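Local coordinates for putative branched-chain amino acid ABC transporter, periplasmic branched-chain amino acid-binding protein (Pseudomonas protegens Pf-5, PDB 4RU0) that probably binds a small solute, perhaps a branched-chain amino acid, in the periplasm and delivers it to an ABC transporter, at residues N62-V67 with V74-Q79; A184-D189 with A225-I230; Q232-W237 with F257-D262; S329-A334 with L378-N383. All blocks are in the same frame, centred on the assembly; numbering follows the deposited sequence.

Interaction 1. Residues N62-V67 with V74-Q79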
loop_
_atom_site.group_PDB
_atom_site.type_symbol
_atom_site.label_atom_id
_atom_site.label_comp_id
_atom_site.label_asym_id
_atom_site.label_seq_id
_atom_site.Cartn_x
_atom_site.Cartn_y
_atom_site.Cartn_z
ATOM N N ASN A 62 -10.433 -13.410 11.825
ATOM C CA ASN A 62 -11.490 -14.288 12.298
ATOM C C ASN A 62 -11.423 -15.636 11.590
ATOM O O ASN A 62 -11.470 -16.693 12.224
ATOM C CB ASN A 62 -12.858 -13.637 12.075
ATOM C CG ASN A 62 -13.758 -13.745 13.289
ATOM O OD1 ASN A 62 -13.702 -14.725 14.034
ATOM N ND2 ASN A 62 -14.588 -12.731 13.499
ATOM N N TYR A 63 -11.294 -15.572 10.267
ATOM C CA TYR A 63 -11.183 -16.748 9.414
ATOM C C TYR A 63 -10.028 -17.656 9.826
ATOM O O TYR A 63 -10.199 -18.864 9.955
ATOM C CB TYR A 63 -11.020 -16.317 7.947
ATOM C CG TYR A 63 -10.606 -17.432 7.014
ATOM C CD1 TYR A 63 -11.549 -18.284 6.457
ATOM C CD2 TYR A 63 -9.269 -17.630 6.689
ATOM C CE1 TYR A 63 -11.172 -19.308 5.605
ATOM C CE2 TYR A 63 -8.885 -18.650 5.841
ATOM C CZ TYR A 63 -9.837 -19.485 5.302
ATOM O OH TYR A 63 -9.451 -20.499 4.458
ATOM N N ILE A 64 -8.853 -17.067 10.032
ATOM C CA ILE A 64 -7.660 -17.829 10.399
ATOM C C ILE A 64 -7.863 -18.610 11.700
ATOM O O ILE A 64 -7.428 -19.756 11.819
ATOM C CB ILE A 64 -6.431 -16.902 10.537
ATOM C CG1 ILE A 64 -6.017 -16.369 9.166
ATOM C CG2 ILE A 64 -5.262 -17.631 11.184
ATOM C CD1 ILE A 64 -5.495 -17.435 8.228
ATOM N N ASN A 65 -8.540 -17.992 12.663
ATOM C CA ASN A 65 -8.790 -18.624 13.954
ATOM C C ASN A 65 -9.776 -19.782 13.858
ATOM O O ASN A 65 -9.512 -20.878 14.345
ATOM C CB ASN A 65 -9.311 -17.597 14.962
ATOM C CG ASN A 65 -8.198 -16.861 15.678
ATOM O OD1 ASN A 65 -7.057 -17.322 15.725
ATOM N ND2 ASN A 65 -8.528 -15.712 16.252
ATOM N N GLN A 66 -10.914 -19.533 13.222
ATOM C CA GLN A 66 -12.010 -20.485 13.241
ATOM C C GLN A 66 -11.869 -21.599 12.200
ATOM O O GLN A 66 -12.317 -22.722 12.434
ATOM C CB GLN A 66 -13.335 -19.741 13.052
ATOM C CG GLN A 66 -13.543 -18.615 14.059
ATOM C CD GLN A 66 -14.948 -18.043 14.031
ATOM O OE1 GLN A 66 -15.846 -18.605 13.410
ATOM N NE2 GLN A 66 -15.145 -16.919 14.710
ATOM N N VAL A 67 -11.234 -21.304 11.069
ATOM C CA VAL A 67 -11.142 -22.277 9.979
ATOM C C VAL A 67 -9.811 -23.041 9.948
ATOM O O VAL A 67 -9.784 -24.226 9.611
ATOM C CB VAL A 67 -11.361 -21.595 8.617
ATOM C CG1 VAL A 67 -11.358 -22.621 7.492
ATOM C CG2 VAL A 67 -12.669 -20.825 8.626
ATOM N N VAL A 74 -1.619 -21.675 16.942
ATOM C CA VAL A 74 -1.622 -20.479 17.781
ATOM C C VAL A 74 -2.788 -19.556 17.450
ATOM O O VAL A 74 -2.883 -19.031 16.342
ATOM C CB VAL A 74 -0.314 -19.689 17.638
ATOM C CG1 VAL A 74 -0.329 -18.471 18.551
ATOM C CG2 VAL A 74 0.873 -20.578 17.946
ATOM N N LYS A 75 -3.671 -19.359 18.421
ATOM C CA LYS A 75 -4.841 -18.512 18.231
ATOM C C LYS A 75 -4.461 -17.035 18.186
ATOM O O LYS A 75 -3.449 -16.620 18.755
ATOM C CB LYS A 75 -5.865 -18.763 19.341
ATOM C CG LYS A 75 -6.386 -20.197 19.388
ATOM C CD LYS A 75 -7.295 -20.426 20.593
ATOM C CE LYS A 75 -7.796 -21.867 20.655
ATOM N NZ LYS A 75 -8.731 -22.079 21.796
ATOM N N LEU A 76 -5.283 -16.247 17.503
ATOM C CA LEU A 76 -5.030 -14.822 17.336
ATOM C C LEU A 76 -6.007 -13.997 18.164
ATOM O O LEU A 76 -7.214 -14.230 18.128
ATOM C CB LEU A 76 -5.134 -14.426 15.860
ATOM C CG LEU A 76 -3.900 -14.532 14.959
ATOM C CD1 LEU A 76 -3.139 -15.825 15.192
ATOM C CD2 LEU A 76 -4.311 -14.422 13.500
ATOM N N VAL A 77 -5.487 -13.033 18.913
ATOM C CA VAL A 77 -6.347 -12.124 19.657
ATOM C C VAL A 77 -6.051 -10.697 19.210
ATOM O O VAL A 77 -4.896 -10.334 18.998
ATOM C CB VAL A 77 -6.157 -12.278 21.192
ATOM C CG1 VAL A 77 -4.703 -12.094 21.581
ATOM C CG2 VAL A 77 -7.053 -11.312 21.953
ATOM N N TRP A 78 -7.097 -9.896 19.040
ATOM C CA TRP A 78 -6.918 -8.527 18.583
ATOM C C TRP A 78 -7.786 -7.547 19.359
ATOM O O TRP A 78 -8.791 -7.928 19.964
ATOM C CB TRP A 78 -7.224 -8.418 17.088
ATOM C CG TRP A 78 -8.630 -8.796 16.723
ATOM C CD1 TRP A 78 -9.719 -7.972 16.673
ATOM C CD2 TRP A 78 -9.095 -10.097 16.346
ATOM N NE1 TRP A 78 -10.834 -8.680 16.292
ATOM C CE2 TRP A 78 -10.477 -9.987 16.084
ATOM C CE3 TRP A 78 -8.478 -11.344 16.203
ATOM C CZ2 TRP A 78 -11.249 -11.076 15.690
ATOM C CZ3 TRP A 78 -9.246 -12.424 15.810
ATOM C CH2 TRP A 78 -10.618 -12.283 15.558
ATOM N N GLN A 79 -7.382 -6.281 19.333
ATOM C CA GLN A 79 -8.139 -5.212 19.966
ATOM C C GLN A 79 -7.949 -3.919 19.188
ATOM O O GLN A 79 -6.884 -3.676 18.621
ATOM C CB GLN A 79 -7.713 -5.024 21.427
ATOM C CG GLN A 79 -8.647 -4.117 22.226
ATOM C CD GLN A 79 -8.251 -3.995 23.686
ATOM O OE1 GLN A 79 -7.069 -4.020 24.028
ATOM N NE2 GLN A 79 -9.246 -3.860 24.556
#

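Interaction 2. Residues A184-D189 with A225-I230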
loop_
_atom_site.group_PDB
_atom_site.type_symbol
_atom_site.label_atom_id
_atom_site.label_comp_id
_atom_site.label_asym_id
_atom_site.label_seq_id
_atom_site.Cartn_x
_atom_site.Cartn_y
_atom_site.Cartn_z
ATOM N N ALA A 184 3.048 13.498 -18.068
ATOM C CA ALA A 184 2.880 14.544 -17.067
ATOM C C ALA A 184 2.472 13.939 -15.728
ATOM O O ALA A 184 1.562 13.113 -15.659
ATOM C CB ALA A 184 1.849 15.575 -17.528
ATOM N N THR A 185 3.153 14.358 -14.668
ATOM C CA THR A 185 2.778 13.940 -13.332
ATOM C C THR A 185 2.125 15.111 -12.608
ATOM O O THR A 185 2.757 16.150 -12.370
ATOM C CB THR A 185 3.993 13.415 -12.525
ATOM O OG1 THR A 185 4.522 12.250 -13.163
ATOM C CG2 THR A 185 3.579 13.053 -11.106
ATOM N N LEU A 186 0.844 14.939 -12.294
ATOM C CA LEU A 186 0.080 15.912 -11.530
ATOM C C LEU A 186 0.030 15.476 -10.067
ATOM O O LEU A 186 -0.675 14.523 -9.726
ATOM C CB LEU A 186 -1.332 16.042 -12.097
ATOM C CG LEU A 186 -2.182 17.184 -11.527
ATOM C CD1 LEU A 186 -1.538 18.510 -11.865
ATOM C CD2 LEU A 186 -3.593 17.123 -12.074
ATOM N N TYR A 187 0.786 16.150 -9.204
ATOM C CA TYR A 187 0.949 15.656 -7.836
ATOM C C TYR A 187 0.551 16.664 -6.767
ATOM O O TYR A 187 0.846 17.862 -6.867
ATOM C CB TYR A 187 2.398 15.208 -7.591
ATOM C CG TYR A 187 3.428 16.319 -7.624
ATOM C CD1 TYR A 187 3.776 17.007 -6.463
ATOM C CD2 TYR A 187 4.054 16.682 -8.812
ATOM C CE1 TYR A 187 4.711 18.027 -6.487
ATOM C CE2 TYR A 187 4.998 17.703 -8.846
ATOM C CZ TYR A 187 5.320 18.371 -7.681
ATOM O OH TYR A 187 6.253 19.380 -7.700
ATOM N N HIS A 188 -0.131 16.152 -5.748
ATOM C CA HIS A 188 -0.410 16.887 -4.526
ATOM C C HIS A 188 0.904 17.407 -3.979
ATOM O O HIS A 188 1.845 16.643 -3.798
ATOM C CB HIS A 188 -1.111 15.977 -3.516
ATOM C CG HIS A 188 -1.612 16.685 -2.297
ATOM N ND1 HIS A 188 -0.927 16.685 -1.104
ATOM C CD2 HIS A 188 -2.744 17.398 -2.082
ATOM C CE1 HIS A 188 -1.609 17.375 -0.204
ATOM N NE2 HIS A 188 -2.715 17.821 -0.778
ATOM N N ASP A 189 0.991 18.712 -3.748
ATOM C CA ASP A 189 2.249 19.284 -3.286
ATOM C C ASP A 189 2.464 18.920 -1.817
ATOM O O ASP A 189 2.064 19.647 -0.911
ATOM C CB ASP A 189 2.275 20.803 -3.494
ATOM C CG ASP A 189 3.665 21.396 -3.298
ATOM O OD1 ASP A 189 4.663 20.724 -3.653
ATOM O OD2 ASP A 189 3.766 22.535 -2.788
ATOM N N ALA A 225 -5.163 26.119 -13.860
ATOM C CA ALA A 225 -3.855 26.426 -14.430
ATOM C C ALA A 225 -3.163 25.137 -14.851
ATOM O O ALA A 225 -2.621 25.043 -15.954
ATOM C CB ALA A 225 -3.005 27.197 -13.441
ATOM N N GLN A 226 -3.203 24.149 -13.964
ATOM C CA GLN A 226 -2.601 22.852 -14.219
ATOM C C GLN A 226 -3.153 22.206 -15.492
ATOM O O GLN A 226 -2.390 21.796 -16.376
ATOM C CB GLN A 226 -2.818 21.921 -13.018
ATOM C CG GLN A 226 -1.991 22.272 -11.777
ATOM C CD GLN A 226 -2.568 23.419 -10.966
ATOM O OE1 GLN A 226 -3.571 24.033 -11.344
ATOM N NE2 GLN A 226 -1.938 23.710 -9.837
ATOM N N TRP A 227 -4.475 22.135 -15.605
ATOM C CA TRP A 227 -5.074 21.449 -16.748
ATOM C C TRP A 227 -5.071 22.312 -18.009
ATOM O O TRP A 227 -5.212 21.795 -19.116
ATOM C CB TRP A 227 -6.484 20.981 -16.396
ATOM C CG TRP A 227 -6.409 19.810 -15.474
ATOM C CD1 TRP A 227 -6.538 19.820 -14.111
ATOM C CD2 TRP A 227 -6.109 18.462 -15.839
ATOM N NE1 TRP A 227 -6.364 18.553 -13.610
ATOM C CE2 TRP A 227 -6.098 17.700 -14.649
ATOM C CE3 TRP A 227 -5.860 17.820 -17.057
ATOM C CZ2 TRP A 227 -5.848 16.328 -14.645
ATOM C CZ3 TRP A 227 -5.610 16.457 -17.050
ATOM C CH2 TRP A 227 -5.608 15.726 -15.851
ATOM N N ARG A 228 -4.885 23.619 -17.843
ATOM C CA ARG A 228 -4.639 24.502 -18.981
ATOM C C ARG A 228 -3.256 24.192 -19.543
ATOM O O ARG A 228 -3.052 24.145 -20.751
ATOM C CB ARG A 228 -4.751 25.974 -18.563
ATOM C CG ARG A 228 -4.359 26.966 -19.625
ATOM C CD ARG A 228 -4.711 28.397 -19.206
ATOM N NE ARG A 228 -3.854 28.885 -18.126
ATOM C CZ ARG A 228 -4.248 29.087 -16.869
ATOM N NH1 ARG A 228 -5.506 28.853 -16.506
ATOM N NH2 ARG A 228 -3.380 29.542 -15.972
ATOM N N GLN A 229 -2.305 23.964 -18.648
ATOM C CA GLN A 229 -0.968 23.584 -19.060
ATOM C C GLN A 229 -0.985 22.233 -19.779
ATOM O O GLN A 229 -0.344 22.061 -20.818
ATOM C CB GLN A 229 -0.036 23.525 -17.859
ATOM C CG GLN A 229 1.353 23.013 -18.193
ATOM C CD GLN A 229 2.272 23.022 -16.989
ATOM O OE1 GLN A 229 1.988 23.678 -15.988
ATOM N NE2 GLN A 229 3.372 22.281 -17.073
ATOM N N ILE A 230 -1.735 21.286 -19.224
ATOM C CA ILE A 230 -1.813 19.942 -19.776
ATOM C C ILE A 230 -2.473 19.942 -21.153
ATOM O O ILE A 230 -2.041 19.212 -22.046
ATOM C CB ILE A 230 -2.571 19.003 -18.813
ATOM C CG1 ILE A 230 -1.673 18.654 -17.623
ATOM C CG2 ILE A 230 -3.030 17.736 -19.521
ATOM C CD1 ILE A 230 -2.411 18.046 -16.443
#

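Interaction 3. Residues Q232-W237 with F257-D262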
loop_
_atom_site.group_PDB
_atom_site.type_symbol
_atom_site.label_atom_id
_atom_site.label_comp_id
_atom_site.label_asym_id
_atom_site.label_seq_id
_atom_site.Cartn_x
_atom_site.Cartn_y
_atom_site.Cartn_z
ATOM N N GLN A 232 -2.369 22.492 -23.246
ATOM C CA GLN A 232 -1.347 23.105 -24.100
ATOM C C GLN A 232 -0.272 22.101 -24.511
ATOM O O GLN A 232 0.086 21.999 -25.681
ATOM C CB GLN A 232 -0.682 24.292 -23.394
ATOM C CG GLN A 232 -1.487 25.582 -23.378
ATOM C CD GLN A 232 -0.941 26.585 -22.371
ATOM O OE1 GLN A 232 -0.202 26.220 -21.456
ATOM N NE2 GLN A 232 -1.302 27.851 -22.535
ATOM N N GLN A 233 0.254 21.362 -23.544
ATOM C CA GLN A 233 1.353 20.456 -23.828
ATOM C C GLN A 233 0.870 19.134 -24.430
ATOM O O GLN A 233 1.650 18.429 -25.062
ATOM C CB GLN A 233 2.166 20.212 -22.556
ATOM C CG GLN A 233 3.037 21.398 -22.158
ATOM C CD GLN A 233 3.729 21.195 -20.821
ATOM O OE1 GLN A 233 3.085 20.880 -19.823
ATOM N NE2 GLN A 233 5.046 21.376 -20.795
ATOM N N ASN A 234 -0.413 18.825 -24.244
ATOM C CA ASN A 234 -1.022 17.575 -24.717
ATOM C C ASN A 234 -0.139 16.337 -24.510
ATOM O O ASN A 234 0.286 15.701 -25.477
ATOM C CB ASN A 234 -1.404 17.706 -26.198
ATOM C CG ASN A 234 -2.199 16.513 -26.708
ATOM O OD1 ASN A 234 -2.064 16.109 -27.867
ATOM N ND2 ASN A 234 -3.022 15.935 -25.842
ATOM N N PRO A 235 0.152 15.996 -23.243
ATOM C CA PRO A 235 0.971 14.809 -22.980
ATOM C C PRO A 235 0.220 13.536 -23.350
ATOM O O PRO A 235 -1.011 13.553 -23.420
ATOM C CB PRO A 235 1.217 14.880 -21.472
ATOM C CG PRO A 235 -0.011 15.544 -20.947
ATOM C CD PRO A 235 -0.366 16.586 -21.994
ATOM N N ASP A 236 0.959 12.456 -23.590
ATOM C CA ASP A 236 0.367 11.176 -23.963
ATOM C C ASP A 236 -0.290 10.515 -22.763
ATOM O O ASP A 236 -1.276 9.804 -22.907
ATOM C CB ASP A 236 1.427 10.246 -24.561
ATOM C CG ASP A 236 2.135 10.867 -25.759
ATOM O OD1 ASP A 236 3.200 11.499 -25.570
ATOM O OD2 ASP A 236 1.625 10.729 -26.889
ATOM N N TRP A 237 0.258 10.758 -21.576
ATOM C CA TRP A 237 -0.285 10.186 -20.343
ATOM C C TRP A 237 -0.210 11.164 -19.174
ATOM O O TRP A 237 0.700 11.992 -19.103
ATOM C CB TRP A 237 0.458 8.899 -19.976
ATOM C CG TRP A 237 0.306 7.820 -20.997
ATOM C CD1 TRP A 237 1.115 7.595 -22.073
ATOM C CD2 TRP A 237 -0.717 6.820 -21.046
ATOM N NE1 TRP A 237 0.658 6.518 -22.793
ATOM C CE2 TRP A 237 -0.466 6.023 -22.188
ATOM C CE3 TRP A 237 -1.824 6.520 -20.242
ATOM C CZ2 TRP A 237 -1.278 4.941 -22.541
ATOM C CZ3 TRP A 237 -2.636 5.442 -20.597
ATOM C CH2 TRP A 237 -2.356 4.667 -21.736
ATOM N N PHE A 257 -11.458 20.482 -19.582
ATOM C CA PHE A 257 -10.444 20.927 -20.535
ATOM C C PHE A 257 -10.286 19.966 -21.716
ATOM O O PHE A 257 -9.450 20.174 -22.582
ATOM C CB PHE A 257 -9.097 21.110 -19.836
ATOM C CG PHE A 257 -8.921 22.464 -19.200
ATOM C CD1 PHE A 257 -9.418 22.724 -17.928
ATOM C CD2 PHE A 257 -8.245 23.476 -19.868
ATOM C CE1 PHE A 257 -9.248 23.970 -17.337
ATOM C CE2 PHE A 257 -8.071 24.726 -19.282
ATOM C CZ PHE A 257 -8.576 24.970 -18.015
ATOM N N GLY A 258 -11.086 18.910 -21.744
ATOM C CA GLY A 258 -11.113 18.014 -22.883
ATOM C C GLY A 258 -9.993 16.996 -22.940
ATOM O O GLY A 258 -9.784 16.366 -23.980
ATOM N N PHE A 259 -9.265 16.820 -21.841
ATOM C CA PHE A 259 -8.221 15.800 -21.824
ATOM C C PHE A 259 -8.859 14.429 -21.611
ATOM O O PHE A 259 -9.742 14.280 -20.769
ATOM C CB PHE A 259 -7.176 16.085 -20.748
ATOM C CG PHE A 259 -5.960 15.204 -20.852
ATOM C CD1 PHE A 259 -4.937 15.516 -21.736
ATOM C CD2 PHE A 259 -5.857 14.047 -20.088
ATOM C CE1 PHE A 259 -3.831 14.702 -21.851
ATOM C CE2 PHE A 259 -4.752 13.225 -20.194
ATOM C CZ PHE A 259 -3.735 13.549 -21.076
ATOM N N PRO A 260 -8.438 13.429 -22.401
ATOM C CA PRO A 260 -9.077 12.105 -22.346
ATOM C C PRO A 260 -8.758 11.368 -21.051
ATOM O O PRO A 260 -7.603 11.106 -20.718
ATOM C CB PRO A 260 -8.501 11.374 -23.570
ATOM C CG PRO A 260 -7.260 12.114 -23.929
ATOM C CD PRO A 260 -7.436 13.531 -23.475
ATOM N N VAL A 261 -9.813 11.029 -20.326
ATOM C CA VAL A 261 -9.701 10.519 -18.972
ATOM C C VAL A 261 -9.060 9.132 -18.928
ATOM O O VAL A 261 -8.465 8.743 -17.920
ATOM C CB VAL A 261 -11.100 10.497 -18.302
ATOM C CG1 VAL A 261 -11.049 9.860 -16.928
ATOM C CG2 VAL A 261 -11.635 11.920 -18.210
ATOM N N ASP A 262 -9.154 8.389 -20.025
ATOM C CA ASP A 262 -8.547 7.060 -20.053
ATOM C C ASP A 262 -7.065 7.139 -20.430
ATOM O O ASP A 262 -6.414 6.120 -20.658
ATOM C CB ASP A 262 -9.307 6.131 -21.009
ATOM C CG ASP A 262 -9.230 6.582 -22.452
ATOM O OD1 ASP A 262 -8.994 7.783 -22.700
ATOM O OD2 ASP A 262 -9.412 5.726 -23.340
#

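Interaction 4. Residues S329-A334 with L378-N383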
loop_
_atom_site.group_PDB
_atom_site.type_symbol
_atom_site.label_atom_id
_atom_site.label_comp_id
_atom_site.label_asym_id
_atom_site.label_seq_id
_atom_site.Cartn_x
_atom_site.Cartn_y
_atom_site.Cartn_z
ATOM N N SER A 329 -7.665 -4.132 0.787
ATOM C CA SER A 329 -6.410 -3.688 1.374
ATOM C C SER A 329 -6.316 -4.248 2.787
ATOM O O SER A 329 -5.241 -4.627 3.241
ATOM C CB SER A 329 -6.301 -2.160 1.378
ATOM O OG SER A 329 -7.268 -1.574 2.229
ATOM N N GLY A 330 -7.455 -4.311 3.470
ATOM C CA GLY A 330 -7.519 -4.906 4.790
ATOM C C GLY A 330 -7.124 -6.371 4.746
ATOM O O GLY A 330 -6.380 -6.852 5.603
ATOM N N LEU A 331 -7.617 -7.077 3.734
ATOM C CA LEU A 331 -7.300 -8.489 3.553
ATOM C C LEU A 331 -5.811 -8.711 3.305
ATOM O O LEU A 331 -5.210 -9.626 3.859
ATOM C CB LEU A 331 -8.112 -9.072 2.394
ATOM C CG LEU A 331 -9.629 -9.115 2.577
ATOM C CD1 LEU A 331 -10.305 -9.625 1.318
ATOM C CD2 LEU A 331 -9.999 -9.989 3.771
ATOM N N VAL A 332 -5.222 -7.863 2.472
ATOM C CA VAL A 332 -3.822 -8.018 2.104
ATOM C C VAL A 332 -2.914 -7.549 3.244
ATOM O O VAL A 332 -1.871 -8.149 3.512
ATOM C CB VAL A 332 -3.508 -7.256 0.795
ATOM C CG1 VAL A 332 -2.009 -7.091 0.598
ATOM C CG2 VAL A 332 -4.125 -7.992 -0.384
ATOM N N ASN A 333 -3.333 -6.487 3.924
ATOM C CA ASN A 333 -2.619 -5.982 5.092
ATOM C C ASN A 333 -2.514 -7.049 6.182
ATOM O O ASN A 333 -1.454 -7.244 6.775
ATOM C CB ASN A 333 -3.319 -4.738 5.645
ATOM C CG ASN A 333 -2.363 -3.782 6.323
ATOM O OD1 ASN A 333 -1.195 -3.682 5.947
ATOM N ND2 ASN A 333 -2.855 -3.073 7.336
ATOM N N ALA A 334 -3.620 -7.746 6.427
ATOM C CA ALA A 334 -3.681 -8.759 7.470
ATOM C C ALA A 334 -2.909 -10.018 7.087
ATOM O O ALA A 334 -2.288 -10.655 7.936
ATOM C CB ALA A 334 -5.128 -9.106 7.782
ATOM N N LEU A 378 -4.305 -15.498 -5.151
ATOM C CA LEU A 378 -3.601 -15.527 -6.433
ATOM C C LEU A 378 -3.768 -14.244 -7.252
ATOM O O LEU A 378 -2.778 -13.640 -7.676
ATOM C CB LEU A 378 -4.054 -16.728 -7.258
ATOM C CG LEU A 378 -3.140 -17.037 -8.443
ATOM C CD1 LEU A 378 -1.693 -17.162 -7.983
ATOM C CD2 LEU A 378 -3.591 -18.300 -9.157
ATOM N N GLY A 379 -5.005 -13.813 -7.468
ATOM C CA GLY A 379 -5.223 -12.583 -8.215
ATOM C C GLY A 379 -5.195 -11.318 -7.370
ATOM O O GLY A 379 -5.173 -10.203 -7.905
ATOM N N LEU A 380 -5.190 -11.488 -6.049
ATOM C CA LEU A 380 -5.382 -10.373 -5.128
ATOM C C LEU A 380 -4.067 -9.772 -4.633
ATOM O O LEU A 380 -3.945 -8.554 -4.484
ATOM C CB LEU A 380 -6.229 -10.832 -3.937
ATOM C CG LEU A 380 -6.693 -9.773 -2.940
ATOM C CD1 LEU A 380 -7.332 -8.593 -3.656
ATOM C CD2 LEU A 380 -7.672 -10.393 -1.956
HETATM N N MSE A 381 -3.087 -10.630 -4.381
HETATM C CA MSE A 381 -1.805 -10.196 -3.842
HETATM C C MSE A 381 -0.656 -10.730 -4.689
HETATM O O MSE A 381 -0.710 -11.855 -5.182
HETATM C CB MSE A 381 -1.656 -10.660 -2.393
HETATM C CG MSE A 381 -0.301 -10.361 -1.765
HETATM SE SE MSE A 381 -0.093 -11.258 -0.041
HETATM C CE MSE A 381 -1.787 -10.712 0.731
ATOM N N GLN A 382 0.382 -9.919 -4.860
ATOM C CA GLN A 382 1.543 -10.322 -5.646
ATOM C C GLN A 382 2.475 -11.237 -4.856
ATOM O O GLN A 382 2.266 -11.477 -3.667
ATOM C CB GLN A 382 2.307 -9.086 -6.124
ATOM C CG GLN A 382 2.914 -8.264 -5.002
ATOM C CD GLN A 382 3.369 -6.893 -5.463
ATOM O OE1 GLN A 382 4.522 -6.706 -5.854
ATOM N NE2 GLN A 382 2.462 -5.924 -5.414
ATOM N N ASN A 383 3.503 -11.748 -5.527
ATOM C CA ASN A 383 4.575 -12.467 -4.850
ATOM C C ASN A 383 5.355 -11.536 -3.927
ATOM O O ASN A 383 5.473 -10.338 -4.191
ATOM C CB ASN A 383 5.530 -13.111 -5.862
ATOM C CG ASN A 383 4.912 -14.300 -6.582
ATOM O OD1 ASN A 383 3.692 -14.467 -6.604
ATOM N ND2 ASN A 383 5.759 -15.137 -7.174
#

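Interaction 1. Residues N62-V67 with V74-Q79
Asn65 faces the backbone of Leu76 with both ends of its amide at once. Its OD1 accepts the N-H of Leu76 at 2.7 Å, and its ND2 donates to Leu76 O, also at 2.7 Å. Each bond runs in the plane of its acceptor carbonyl, onto a lone pair, and each is moderately bent at the hydrogen (154°). With two bonds to a single residue, the amide is fixed in its rotation and mimics the edge of a neighbouring strand. The helix 47-67 that carries it is the crossover of the beta-alpha-beta unit made with strands 34-40 and 76-82, and the pair of bonds ties the last turns of this helix to the start of the second, parallel strand. Two residues further on, Asn65 ND2 lies at the ring edge of Trp78, near the ring plane, 3.4 Å from CZ3, with amide and ring planes only 17° apart. CG of Trp78 sits between the backbone N and the carbonyl carbon (chi1 61°), which brings the six-membered ring to the helix, CH2 lying 3.9 Å from Asn62 N in an oblique approach. Leu76 itself points at the helix, where its CD2 meets Ile64 CG2 at 4.1 Å, and its side chain also packs on Leu61.

Interaction 2. Residues A184-D189 with A225-I230
The indole of Trp227 is met obliquely by Leu186, whose CD2 lies within 3.5 Å of both NE1 and CZ2 of the ring. Ile230 CD1 covers one face of the same indole, 3.5 Å above the plane and displaced toward the rim. The other branch of the leucine, CD1, rests against the aliphatic part of Gln226, 3.8 Å from its CG. Leu186 thus reaches two successive residues of helix 224-233 from strand 182-188: chi1 (-171°) extends CG toward the helix, and the fork there, with chi2 63°, sends CD1 to Gln226 and CD2 to Trp227. The bend of Gln226 at chi2 (79°) carries its amide away from the leucine, and NE2 donates to Pro215 O on the edge strand 210-216. Trp227 NE1 is hydrogen-bonded to Gln223 OE1. This is helix-on-sheet packing in the alpha/beta lobe of a periplasmic binding protein. Because Gln226 NE2 and Trp227 NE1 bond to other partners, no polar bond joins the two segments, and the contact rests on van der Waals packing.

Interaction 3. Residues Q232-W237 with F257-D262
Phe259 meets Pro235 with the rim of its ring. CE1 of Phe259 lies 3.4 Å from Pro235 O, which sits at the ring edge and in its plane, and 3.9 Å from Pro235 CD, so that one aromatic corner touches both the carbonyl and the pyrrolidine. The approach of the oxygen is consistent with a weak attraction to the C-H rim. Further along, Trp237 brings CZ3 to 3.8 Å from Asp262 O in an oblique approach. Pro260 CD covers one face of the Phe259 ring, 3.4 Å above the plane and displaced toward the rim. With chi1 at -170° the phenyl extends away from its own backbone nitrogen and reaches the proline. Backbone turns prepare both sides: Asn234 leaves helix 224-233 with positive phi just before Pro235, and Gly258 ends helix 246-256 in a Schellman motif just before Phe259. Beyond them, Trp237 NE1 is hydrogen-bonded to Glu172, and its ring packs on helix 157-172. Residues 234-237 and 259-262 run in nearly the same direction, 20° apart, each leading from a helix into a parallel strand of the large sheet, 237-241 and 264-266, with Phe259 also reaching Ile230 of helix 224-233 and Ile264 of the second strand.

Interaction 4. Residues S329-A334 with L378-N383
Leu331 and Val332, consecutive residues of helix 325-348, form the helical side of this buried apolar contact. Leu331 contributes the lighter share: its CD1 stands 4.3 Å from Leu380 CD2, and the same leucine also packs on Tyr60 of helix 47-67 and on Leu304 of helix 299-309. Val332 does more. Its CG2 lies 4.0 Å from Leu380 CG, the valine and leucine side chains sliding past each other in opposite directions. Both of its methyls also meet the terminal methyl of Met381, a selenomethionine here, with CE 3.6 Å from CG1 and 3.8 Å from CG2. In the alpha/beta architecture of periplasmic binding proteins of the leucine-binding family, this joins a long helix to the non-regular segment 378-383, which leads from helix 369-375 into the short strand 384-385. The centre of the contact lies about 10 Å from the centre of the chain, with the side chain of Val332 about 12 Å from the bound pentaoxaheptadecane. Met381 extends from its backbone through chi1 and chi2 and then bends at chi3 (-49°), which swings CE back over the helix until it lies 3.6 Å from Val332 CA. The methyl therefore reaches the helix backbone as well as the valine branches. Leu380 is backed by Ile300 and His301 of helix 299-309, while Val332 is flanked by Leu134 from another loop.

Overall arrangement
From the N terminus, interaction 1 closes the short connection between helix 47-67 and strand 76-82. Interaction 2 follows far away, on the opposite side of the chain's centre, where helix 224-233 folds back on strand 182-188 after 35 intervening residues. Interaction 3 opens just after it, shares that helix and closes a 19-residue stretch containing most of strand 237-241 and helix 246-256; their centres lie 11 Å apart and they touch, Ala184 N being 3.0 Å from Trp237 O, a probable hydrogen bond between adjacent strands. Interaction 4 closes the widest loop, 43 residues, and lies 18 Å from interaction 1, centre to centre. All four run in series, none nesting or crossing. Helix 47-67 links interactions 1 and 4 by packing on helix 325-348.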